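Local coordinates for Cbs-cp12 (Microcystis aeruginosa PCC 7806, PDB 5NMU), which probably takes part in the redox regulation of photosynthesis, as a hexameric fusion of a CBS-domain pair with a CP12 domain, at residues D48-V53 / I77-C82; I138-I142 / L173-A177. All coordinates share one frame; numbering follows the deposited sequence.

Contact 1 (D48-V53 / I77-C82); sequences DPYGIV and IMAKPC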
loop_
_atom_site.group_PDB
_atom_site.type_symbol
_atom_site.label_atom_id
_atom_site.label_comp_id
_atom_site.label_asym_id
_atom_site.label_seq_id
_atom_site.Cartn_x
_atom_site.Cartn_y
_atom_site.Cartn_z
ATOM N N ASP A 48 9.165 -24.210 15.882
ATOM C CA ASP A 48 8.003 -23.690 15.148
ATOM C C ASP A 48 7.749 -22.240 15.574
ATOM O O ASP A 48 7.650 -21.947 16.775
ATOM C CB ASP A 48 6.796 -24.556 15.492
ATOM C CG ASP A 48 5.656 -24.413 14.521
ATOM O OD1 ASP A 48 5.939 -24.235 13.349
ATOM O OD2 ASP A 48 4.463 -24.516 14.933
ATOM N N PRO A 49 7.625 -21.319 14.608
ATOM C CA PRO A 49 7.450 -19.915 15.034
ATOM C C PRO A 49 6.124 -19.645 15.736
ATOM O O PRO A 49 5.216 -20.423 15.624
ATOM C CB PRO A 49 7.518 -19.151 13.734
ATOM C CG PRO A 49 7.025 -20.148 12.706
ATOM C CD PRO A 49 7.642 -21.430 13.143
ATOM N N TYR A 50 6.076 -18.554 16.492
ATOM C CA TYR A 50 4.840 -18.014 17.005
ATOM C C TYR A 50 4.001 -17.425 15.884
ATOM O O TYR A 50 4.504 -17.051 14.852
ATOM C CB TYR A 50 5.080 -16.951 18.105
ATOM C CG TYR A 50 5.493 -17.577 19.417
ATOM C CD1 TYR A 50 6.833 -17.851 19.681
ATOM C CD2 TYR A 50 4.548 -17.934 20.352
ATOM C CE1 TYR A 50 7.223 -18.432 20.874
ATOM C CE2 TYR A 50 4.913 -18.559 21.537
ATOM C CZ TYR A 50 6.256 -18.792 21.797
ATOM O OH TYR A 50 6.609 -19.371 22.967
ATOM N N GLY A 51 2.705 -17.380 16.113
ATOM C CA GLY A 51 1.792 -16.733 15.181
ATOM C C GLY A 51 0.856 -15.884 15.987
ATOM O O GLY A 51 0.891 -15.940 17.218
ATOM N N ILE A 52 0.055 -15.092 15.301
ATOM C CA ILE A 52 -0.912 -14.217 15.928
ATOM C C ILE A 52 -2.146 -14.119 15.023
ATOM O O ILE A 52 -2.038 -14.103 13.800
ATOM C CB ILE A 52 -0.322 -12.805 16.244
ATOM C CG1 ILE A 52 -1.303 -11.975 17.138
ATOM C CG2 ILE A 52 0.026 -12.051 14.949
ATOM C CD1 ILE A 52 -0.632 -10.783 17.791
ATOM N N VAL A 53 -3.306 -14.058 15.666
ATOM C CA VAL A 53 -4.576 -13.739 15.034
ATOM C C VAL A 53 -5.218 -12.601 15.850
ATOM O O VAL A 53 -5.227 -12.635 17.118
ATOM C CB VAL A 53 -5.459 -15.001 14.864
ATOM C CG1 VAL A 53 -5.819 -15.681 16.155
ATOM C CG2 VAL A 53 -6.717 -14.639 14.118
ATOM N N ILE A 77 -6.422 -17.519 8.641
ATOM C CA ILE A 77 -6.403 -16.059 8.811
ATOM C C ILE A 77 -5.186 -15.490 9.578
ATOM O O ILE A 77 -4.894 -14.294 9.462
ATOM C CB ILE A 77 -7.727 -15.518 9.406
ATOM C CG1 ILE A 77 -8.046 -16.112 10.747
ATOM C CG2 ILE A 77 -8.887 -15.833 8.458
ATOM C CD1 ILE A 77 -9.138 -15.362 11.494
ATOM N N MET A 78 -4.487 -16.344 10.334
ATOM C CA MET A 78 -3.399 -15.909 11.180
ATOM C C MET A 78 -2.221 -15.386 10.396
ATOM O O MET A 78 -2.092 -15.656 9.199
ATOM C CB MET A 78 -2.918 -17.060 12.050
ATOM C CG MET A 78 -2.083 -18.115 11.344
ATOM S SD MET A 78 -1.897 -19.553 12.396
ATOM C CE MET A 78 -1.032 -20.673 11.273
ATOM N N ALA A 79 -1.329 -14.726 11.131
ATOM C CA ALA A 79 -0.020 -14.355 10.653
ATOM C C ALA A 79 1.007 -15.248 11.308
ATOM O O ALA A 79 1.167 -15.223 12.487
ATOM C CB ALA A 79 0.264 -12.894 10.979
ATOM N N LYS A 80 1.689 -16.075 10.544
ATOM C CA LYS A 80 2.618 -17.015 11.132
ATOM C C LYS A 80 3.648 -17.248 10.080
ATOM O O LYS A 80 3.261 -17.614 8.990
ATOM C CB LYS A 80 1.972 -18.334 11.497
ATOM C CG LYS A 80 2.942 -19.315 12.159
ATOM C CD LYS A 80 2.267 -20.615 12.607
ATOM C CE LYS A 80 3.276 -21.662 13.066
ATOM N NZ LYS A 80 2.623 -22.593 14.025
ATOM N N PRO A 81 4.930 -17.032 10.372
ATOM C CA PRO A 81 5.400 -16.313 11.573
ATOM C C PRO A 81 4.913 -14.872 11.655
ATOM O O PRO A 81 4.546 -14.282 10.659
ATOM C CB PRO A 81 6.936 -16.254 11.395
ATOM C CG PRO A 81 7.201 -16.663 9.974
ATOM C CD PRO A 81 5.915 -16.978 9.276
ATOM N N CYS A 82 4.960 -14.308 12.839
ATOM C CA CYS A 82 4.539 -12.936 13.050
ATOM C C CYS A 82 5.703 -12.111 13.561
ATOM O O CYS A 82 6.721 -12.660 13.931
ATOM C CB CYS A 82 3.349 -12.923 13.987
ATOM S SG CYS A 82 3.771 -13.466 15.615
HETATM O O HOH W 1 2.672 -20.823 16.194
#

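Contact 2 (I138-I142 / L173-A177); sequences IEDEI and LQAEA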
loop_
_atom_site.group_PDB
_atom_site.type_symbol
_atom_site.label_atom_id
_atom_site.label_comp_id
_atom_site.label_asym_id
_atom_site.label_seq_id
_atom_site.Cartn_x
_atom_site.Cartn_y
_atom_site.Cartn_z
ATOM N N ILE A 138 18.844 9.497 18.483
ATOM C CA ILE A 138 19.499 10.749 18.841
ATOM C C ILE A 138 20.975 10.559 19.120
ATOM O O ILE A 138 21.766 11.482 18.863
ATOM C CB ILE A 138 18.802 11.468 20.004
ATOM C CG1 ILE A 138 19.251 12.938 20.024
ATOM C CG2 ILE A 138 19.002 10.734 21.351
ATOM C CD1 ILE A 138 18.685 13.782 21.136
ATOM N N GLU A 139 21.376 9.371 19.581
ATOM C CA GLU A 139 22.809 9.067 19.750
ATOM C C GLU A 139 23.587 8.968 18.424
ATOM O O GLU A 139 24.763 9.328 18.391
ATOM C CB GLU A 139 23.066 7.825 20.637
ATOM C CG GLU A 139 22.746 8.029 22.125
ATOM C CD GLU A 139 23.551 9.177 22.844
ATOM O OE1 GLU A 139 24.771 9.371 22.602
ATOM O OE2 GLU A 139 22.961 9.890 23.704
ATOM N N ASP A 140 22.945 8.469 17.365
ATOM C CA ASP A 140 23.547 8.456 16.039
ATOM C C ASP A 140 23.687 9.913 15.553
ATOM O O ASP A 140 24.730 10.261 14.981
ATOM C CB ASP A 140 22.744 7.598 15.051
ATOM C CG ASP A 140 22.619 6.128 15.498
ATOM O OD1 ASP A 140 23.590 5.501 15.922
ATOM O OD2 ASP A 140 21.514 5.583 15.471
ATOM N N GLU A 141 22.693 10.764 15.826
ATOM C CA GLU A 141 22.759 12.175 15.423
ATOM C C GLU A 141 23.896 12.939 16.102
ATOM O O GLU A 141 24.509 13.760 15.481
ATOM C CB GLU A 141 21.491 12.974 15.744
ATOM C CG GLU A 141 20.215 12.527 15.076
ATOM C CD GLU A 141 19.074 13.513 15.292
ATOM O OE1 GLU A 141 19.260 14.721 15.097
ATOM O OE2 GLU A 141 17.973 13.051 15.604
ATOM N N ILE A 142 24.064 12.700 17.400
ATOM C CA ILE A 142 25.135 13.258 18.216
ATOM C C ILE A 142 26.488 12.790 17.643
ATOM O O ILE A 142 27.376 13.607 17.370
ATOM C CB ILE A 142 24.967 12.865 19.725
ATOM C CG1 ILE A 142 23.731 13.531 20.339
ATOM C CG2 ILE A 142 26.198 13.221 20.552
ATOM C CD1 ILE A 142 23.432 13.069 21.752
ATOM N N LEU A 173 21.927 18.927 20.769
ATOM C CA LEU A 173 21.528 17.516 20.732
ATOM C C LEU A 173 21.859 16.844 22.071
ATOM O O LEU A 173 21.044 16.081 22.560
ATOM C CB LEU A 173 22.149 16.741 19.565
ATOM C CG LEU A 173 21.771 17.200 18.135
ATOM C CD1 LEU A 173 22.730 16.619 17.121
ATOM C CD2 LEU A 173 20.343 16.822 17.737
ATOM N N GLN A 174 23.019 17.156 22.674
ATOM C CA GLN A 174 23.404 16.560 23.971
ATOM C C GLN A 174 22.511 17.006 25.154
ATOM O O GLN A 174 22.228 16.194 26.033
ATOM C CB GLN A 174 24.911 16.777 24.287
ATOM C CG GLN A 174 25.820 15.574 23.939
ATOM C CD GLN A 174 27.293 15.909 23.650
ATOM O OE1 GLN A 174 27.770 17.047 23.851
ATOM N NE2 GLN A 174 28.031 14.902 23.170
ATOM N N ALA A 175 22.056 18.264 25.151
ATOM C CA ALA A 175 21.159 18.804 26.198
ATOM C C ALA A 175 19.848 18.062 26.220
ATOM O O ALA A 175 19.340 17.669 27.282
ATOM C CB ALA A 175 20.900 20.289 25.957
ATOM N N GLU A 176 19.328 17.856 25.019
ATOM C CA GLU A 176 18.082 17.150 24.801
ATOM C C GLU A 176 18.159 15.695 25.327
ATOM O O GLU A 176 17.322 15.289 26.137
ATOM C CB GLU A 176 17.746 17.186 23.306
ATOM C CG GLU A 176 16.281 16.953 22.975
ATOM C CD GLU A 176 16.033 16.864 21.478
ATOM O OE1 GLU A 176 16.874 17.366 20.681
ATOM O OE2 GLU A 176 14.994 16.274 21.106
ATOM N N ALA A 177 19.190 14.947 24.914
ATOM C CA ALA A 177 19.373 13.542 25.345
ATOM C C ALA A 177 19.467 13.305 26.842
ATOM O O ALA A 177 18.962 12.301 27.305
ATOM C CB ALA A 177 20.599 12.929 24.717
#

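Contact 1 (D48-V53 / I77-C82)
The ammonium of Lys80 comes to the carboxylate of Asp48 from above its plane, NZ lying 2.8 Å from OD2 and 41° out of that plane. This buried salt bridge lies where the two CBS domains of the pair meet, and OD2 also accepts a hydrogen bond from the backbone N of Arg44. Pro81 CB packs against the CB-CG edge of the Pro49 ring, 3.8 Å from Pro49 CB, the two rings crossing at a slant; the cis peptide before Pro81 turns the chain there, and its ring also packs on Leu97 of the second subunit. Tyr50 points away, its hydroxyl bonded to Lys112 O. Between these ends, strand 51-54 of the first CBS domain, paired on its other side with strand 38-41, meets the loop segment 77-82, within the second CBS domain, in a single antiparallel bridge, a hydrogen-bonded pair: Ile52 N to Ala79 O at 3.0 Å, and Ala79 N to Ile52 O at 2.8 Å, the latter nearly straight at 177°. Glycine suits position 51, since a side chain carbon there would crowd Lys80 CB and Ala79 O. Lys80 reaches Asp48 because its chain is extended, with CG anti to the backbone N (chi1 -178°), and a water links its NZ to Pro49 O. Branched residues fill the apolar flanks: Val53 CG2 touches Ile77 CD1, and Ile52 CG2 rests 3.6 Å from Cys82 CB.

Contact 2 (I138-I142 / L173-A177)
The antiparallel helical hairpin of the CP12 domain is held here at its open end, where the start of helix 138-156 faces the last turns of helix 161-178. The short axes approach to 10.0 Å at an angle of 155°, and no hydrogen bond crosses between the segments; the join is largely apolar. Ile142 contributes much of it. With CG1 anti to the carbonyl carbon (chi1 -67°), its longer branch runs alongside Leu173 in the opposite sense, CG1 3.7 Å from Leu173 CB, and ends with CD1 4.1 Å from Ala177 CB. The shorter branch, CG2, lies 3.6 Å from NE2 of Gln174, whose side chain crosses that of Ile142 at about a right angle. Replacing Ile142 by an alanine would probably leave a gap against Leu173 and Ala177 and set the Gln174 side chain freer to turn. One turn earlier, Ile138 sends CD1 over the opposite backbone, 3.6 Å from Leu173 O, and Ala177, with only a methyl, lets that CD1 come close to its backbone N. Leucine fits position 173 because its two methyls spread: CD1 rests against the Glu141 backbone, while CD2 lies 3.5 Å from Glu141 OE1. That carboxylate and the one of Glu176, their OE1 atoms 6.6 Å apart, share Arg135 as salt-bridge partner, which probably eases their like charges. Leu173 continues onto Ala145 and Gln174 onto Arg146 of helix 138-156, and at the far end of the hairpin the disulfide Cys153-Cys163 ties the two helices together.

The two contacts follow one another along the chain and lie on opposite sides of its centre, 37 Å apart between centres and about 24 Å between nearest atoms, so neither touches the other. Contact 1 joins the two CBS domains by backbone pairing and a salt bridge, whereas contact 2 closes the CP12 hairpin mainly by apolar packing, with Arg135 bridging glutamates of both helices. Their common ground is the subunit interface. Arg44, whose backbone N supports Asp48 of contact 1, is also the residue that, from a second subunit, forms a salt bridge with Asp140 of segment 138-142. Conversely, Met78 of contact 1 packs on Phe137 of a second subunit, just before that subunit's helical hairpin begins.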